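Local coordinates for putative adhesin (PDB 4QDG), which is a putative lipoprotein adhesin of the FimB/Mfa2 fimbrillin family, probably acting at the outer membrane in the assembly or attachment of pili, at residues A[41-49]-A[100-108]. Residues are numbered along the deposited sequence; the frame is centred on the assembly and turned at random.
Sequences LVYDENGNY and GTGYTDLQV
The carbonyl oxygen of G47 accepts from two donors, Y103 N of the facing loop and a water: Y103 N lies 2.8 Å from G47 O with an N-H...O angle of 165°, and the water, which also accepts from T104 N, adds a weak bond. G47 closes the type I turn D44-G47 of the hairpin between strands 38-44 and 49-55, and D44 OD1 accepts from N48 N, just past the turn, at 3.0 Å. Beside the Y103-G47 bond the Y43 ring lies against the Y103 backbone. Y103 CB stands 3.9 Å from the Y43 ring centroid and 11° off its normal, a CH-pi contact over the face, while T101 O sits at the ring edge near its plane. The Y103 ring, with CG anti to its backbone N (chi1 170°), leads away from the hairpin, and its OH bonds E130. The two tyrosine rings meet obliquely. Past the Y43 ring a water joins Y43 OH to Y103 O, and L41 and L106 meet tip to tip, CD1 to CD2 at a tight 3.4 Å, with M93 touching both. One direct backbone bond, flanked by water bridges, ring-on-backbone packing and leucine contact, thus joins the hairpin turn to the loop entering strand 107-110, and the lone Y103 N-G47 O bond does not extend into strand pairing.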
loop_
_atom_site.group_PDB
_atom_site.type_symbol
_atom_site.label_atom_id
_atom_site.label_comp_id
_atom_site.label_asym_id
_atom_site.label_seq_id
_atom_site.Cartn_x
_atom_site.Cartn_y
_atom_site.Cartn_z
ATOM N N LEU A 41 13.482 -14.723 -0.879
ATOM C CA LEU A 41 13.330 -16.087 -0.364
ATOM C C LEU A 41 13.382 -17.099 -1.489
ATOM O O LEU A 41 12.792 -16.871 -2.548
ATOM C CB LEU A 41 12.012 -16.235 0.406
ATOM C CG LEU A 41 11.813 -15.275 1.567
ATOM C CD1 LEU A 41 10.368 -15.014 1.769
ATOM C CD2 LEU A 41 12.435 -15.798 2.824
ATOM N N VAL A 42 14.111 -18.206 -1.263
ATOM C CA VAL A 42 14.323 -19.267 -2.238
ATOM C C VAL A 42 13.604 -20.510 -1.761
ATOM O O VAL A 42 13.839 -20.965 -0.646
ATOM C CB VAL A 42 15.847 -19.563 -2.511
ATOM C CG1 VAL A 42 16.026 -20.565 -3.661
ATOM C CG2 VAL A 42 16.642 -18.285 -2.789
ATOM N N TYR A 43 12.751 -21.066 -2.626
ATOM C CA TYR A 43 12.027 -22.309 -2.397
ATOM C C TYR A 43 12.313 -23.272 -3.549
ATOM O O TYR A 43 12.529 -22.833 -4.677
ATOM C CB TYR A 43 10.502 -22.055 -2.272
ATOM C CG TYR A 43 10.132 -21.166 -1.104
ATOM C CD1 TYR A 43 10.089 -21.666 0.194
ATOM C CD2 TYR A 43 9.846 -19.818 -1.291
ATOM C CE1 TYR A 43 9.790 -20.843 1.278
ATOM C CE2 TYR A 43 9.528 -18.987 -0.214
ATOM C CZ TYR A 43 9.487 -19.507 1.069
ATOM O OH TYR A 43 9.141 -18.683 2.118
ATOM N N ASP A 44 12.264 -24.576 -3.291
ATOM C CA ASP A 44 12.443 -25.543 -4.369
ATOM C C ASP A 44 11.094 -25.731 -5.120
ATOM O O ASP A 44 10.096 -25.081 -4.782
ATOM C CB ASP A 44 13.010 -26.878 -3.857
ATOM C CG ASP A 44 12.200 -27.611 -2.804
ATOM O OD1 ASP A 44 10.937 -27.608 -2.897
ATOM O OD2 ASP A 44 12.820 -28.259 -1.933
ATOM N N GLU A 45 11.065 -26.641 -6.108
ATOM C CA GLU A 45 9.883 -26.927 -6.931
ATOM C C GLU A 45 8.704 -27.429 -6.084
ATOM O O GLU A 45 7.565 -27.195 -6.474
ATOM C CB GLU A 45 10.246 -27.949 -8.027
ATOM C CG GLU A 45 9.235 -28.035 -9.160
ATOM C CD GLU A 45 9.657 -28.837 -10.373
ATOM O OE1 GLU A 45 10.143 -29.980 -10.210
ATOM O OE2 GLU A 45 9.428 -28.341 -11.498
ATOM N N ASN A 46 8.971 -28.095 -4.935
ATOM C CA ASN A 46 7.927 -28.622 -4.040
ATOM C C ASN A 46 7.465 -27.591 -3.007
ATOM O O ASN A 46 6.573 -27.881 -2.214
ATOM C CB ASN A 46 8.426 -29.885 -3.318
ATOM C CG ASN A 46 8.698 -31.055 -4.226
ATOM O OD1 ASN A 46 9.720 -31.737 -4.094
ATOM N ND2 ASN A 46 7.793 -31.329 -5.154
ATOM N N GLY A 47 8.085 -26.416 -3.015
ATOM C CA GLY A 47 7.783 -25.340 -2.089
ATOM C C GLY A 47 8.523 -25.390 -0.768
ATOM O O GLY A 47 8.109 -24.728 0.177
ATOM N N ASN A 48 9.623 -26.149 -0.663
ATOM C CA ASN A 48 10.372 -26.206 0.599
ATOM C C ASN A 48 11.442 -25.146 0.653
ATOM O O ASN A 48 12.144 -24.920 -0.337
ATOM C CB ASN A 48 10.988 -27.588 0.841
ATOM C CG ASN A 48 9.979 -28.712 0.794
ATOM O OD1 ASN A 48 10.097 -29.632 -0.023
ATOM N ND2 ASN A 48 8.932 -28.631 1.627
ATOM N N TYR A 49 11.577 -24.499 1.825
ATOM C CA TYR A 49 12.562 -23.453 2.097
ATOM C C TYR A 49 13.960 -23.907 1.691
ATOM O O TYR A 49 14.336 -25.058 1.966
ATOM C CB TYR A 49 12.538 -23.039 3.587
ATOM C CG TYR A 49 13.562 -21.973 3.926
ATOM C CD1 TYR A 49 13.291 -20.624 3.708
ATOM C CD2 TYR A 49 14.828 -22.318 4.393
ATOM C CE1 TYR A 49 14.243 -19.641 3.983
ATOM C CE2 TYR A 49 15.793 -21.347 4.651
ATOM C CZ TYR A 49 15.491 -20.007 4.461
ATOM O OH TYR A 49 16.433 -19.048 4.735
ATOM N N GLY A 100 5.432 -25.563 9.155
ATOM C CA GLY A 100 6.662 -25.468 8.377
ATOM C C GLY A 100 7.187 -24.079 8.071
ATOM O O GLY A 100 6.698 -23.065 8.587
ATOM N N THR A 101 8.218 -24.042 7.229
ATOM C CA THR A 101 8.871 -22.809 6.783
ATOM C C THR A 101 8.782 -22.698 5.258
ATOM O O THR A 101 9.420 -21.829 4.661
ATOM C CB THR A 101 10.315 -22.731 7.306
ATOM O OG1 THR A 101 11.053 -23.915 6.935
ATOM C CG2 THR A 101 10.361 -22.487 8.816
ATOM N N GLY A 102 7.939 -23.541 4.667
ATOM C CA GLY A 102 7.741 -23.609 3.225
ATOM C C GLY A 102 7.007 -22.419 2.637
ATOM O O GLY A 102 6.447 -21.581 3.368
ATOM N N TYR A 103 7.000 -22.353 1.295
ATOM C CA TYR A 103 6.352 -21.297 0.503
ATOM C C TYR A 103 4.956 -20.931 1.033
ATOM O O TYR A 103 4.699 -19.753 1.276
ATOM C CB TYR A 103 6.269 -21.723 -0.975
ATOM C CG TYR A 103 5.414 -20.837 -1.866
ATOM C CD1 TYR A 103 5.629 -19.461 -1.931
ATOM C CD2 TYR A 103 4.481 -21.391 -2.737
ATOM C CE1 TYR A 103 4.856 -18.649 -2.759
ATOM C CE2 TYR A 103 3.725 -20.596 -3.592
ATOM C CZ TYR A 103 3.911 -19.225 -3.598
ATOM O OH TYR A 103 3.141 -18.460 -4.432
ATOM N N THR A 104 4.107 -21.935 1.277
ATOM C CA THR A 104 2.708 -21.738 1.673
ATOM C C THR A 104 2.532 -21.464 3.195
ATOM O O THR A 104 1.413 -21.179 3.634
ATOM C CB THR A 104 1.846 -22.922 1.197
ATOM O OG1 THR A 104 2.254 -24.117 1.844
ATOM C CG2 THR A 104 1.891 -23.115 -0.319
ATOM N N ASP A 105 3.625 -21.468 3.970
ATOM C CA ASP A 105 3.570 -21.231 5.416
ATOM C C ASP A 105 3.899 -19.776 5.784
ATOM O O ASP A 105 3.744 -19.372 6.941
ATOM C CB ASP A 105 4.512 -22.208 6.153
ATOM C CG ASP A 105 4.152 -23.670 5.918
ATOM O OD1 ASP A 105 2.955 -24.015 6.044
ATOM O OD2 ASP A 105 5.051 -24.450 5.549
ATOM N N LEU A 106 4.320 -18.982 4.826
ATOM C CA LEU A 106 4.634 -17.614 5.145
ATOM C C LEU A 106 3.392 -16.708 5.208
ATOM O O LEU A 106 2.437 -16.821 4.426
ATOM C CB LEU A 106 5.665 -17.052 4.163
ATOM C CG LEU A 106 6.385 -15.764 4.552
ATOM C CD1 LEU A 106 6.886 -15.784 6.025
ATOM C CD2 LEU A 106 7.515 -15.514 3.609
ATOM N N GLN A 107 3.423 -15.850 6.229
ATOM C CA GLN A 107 2.518 -14.775 6.536
ATOM C C GLN A 107 3.336 -13.542 6.876
ATOM O O GLN A 107 4.437 -13.683 7.422
ATOM C CB GLN A 107 1.599 -15.137 7.704
ATOM C CG GLN A 107 0.583 -16.203 7.361
ATOM C CD GLN A 107 -0.392 -16.466 8.469
ATOM O OE1 GLN A 107 -0.360 -15.864 9.547
ATOM N NE2 GLN A 107 -1.287 -17.390 8.225
ATOM N N VAL A 108 2.799 -12.344 6.546
ATOM C CA VAL A 108 3.331 -11.019 6.867
ATOM C C VAL A 108 2.204 -10.255 7.576
ATOM O O VAL A 108 1.074 -10.183 7.078
ATOM C CB VAL A 108 3.908 -10.262 5.632
ATOM C CG1 VAL A 108 4.204 -8.794 5.925
ATOM C CG2 VAL A 108 5.156 -10.957 5.131
HETATM O O HOH W 1 6.410 -17.384 0.922
HETATM O O HOH W 2 4.805 -25.083 0.736
#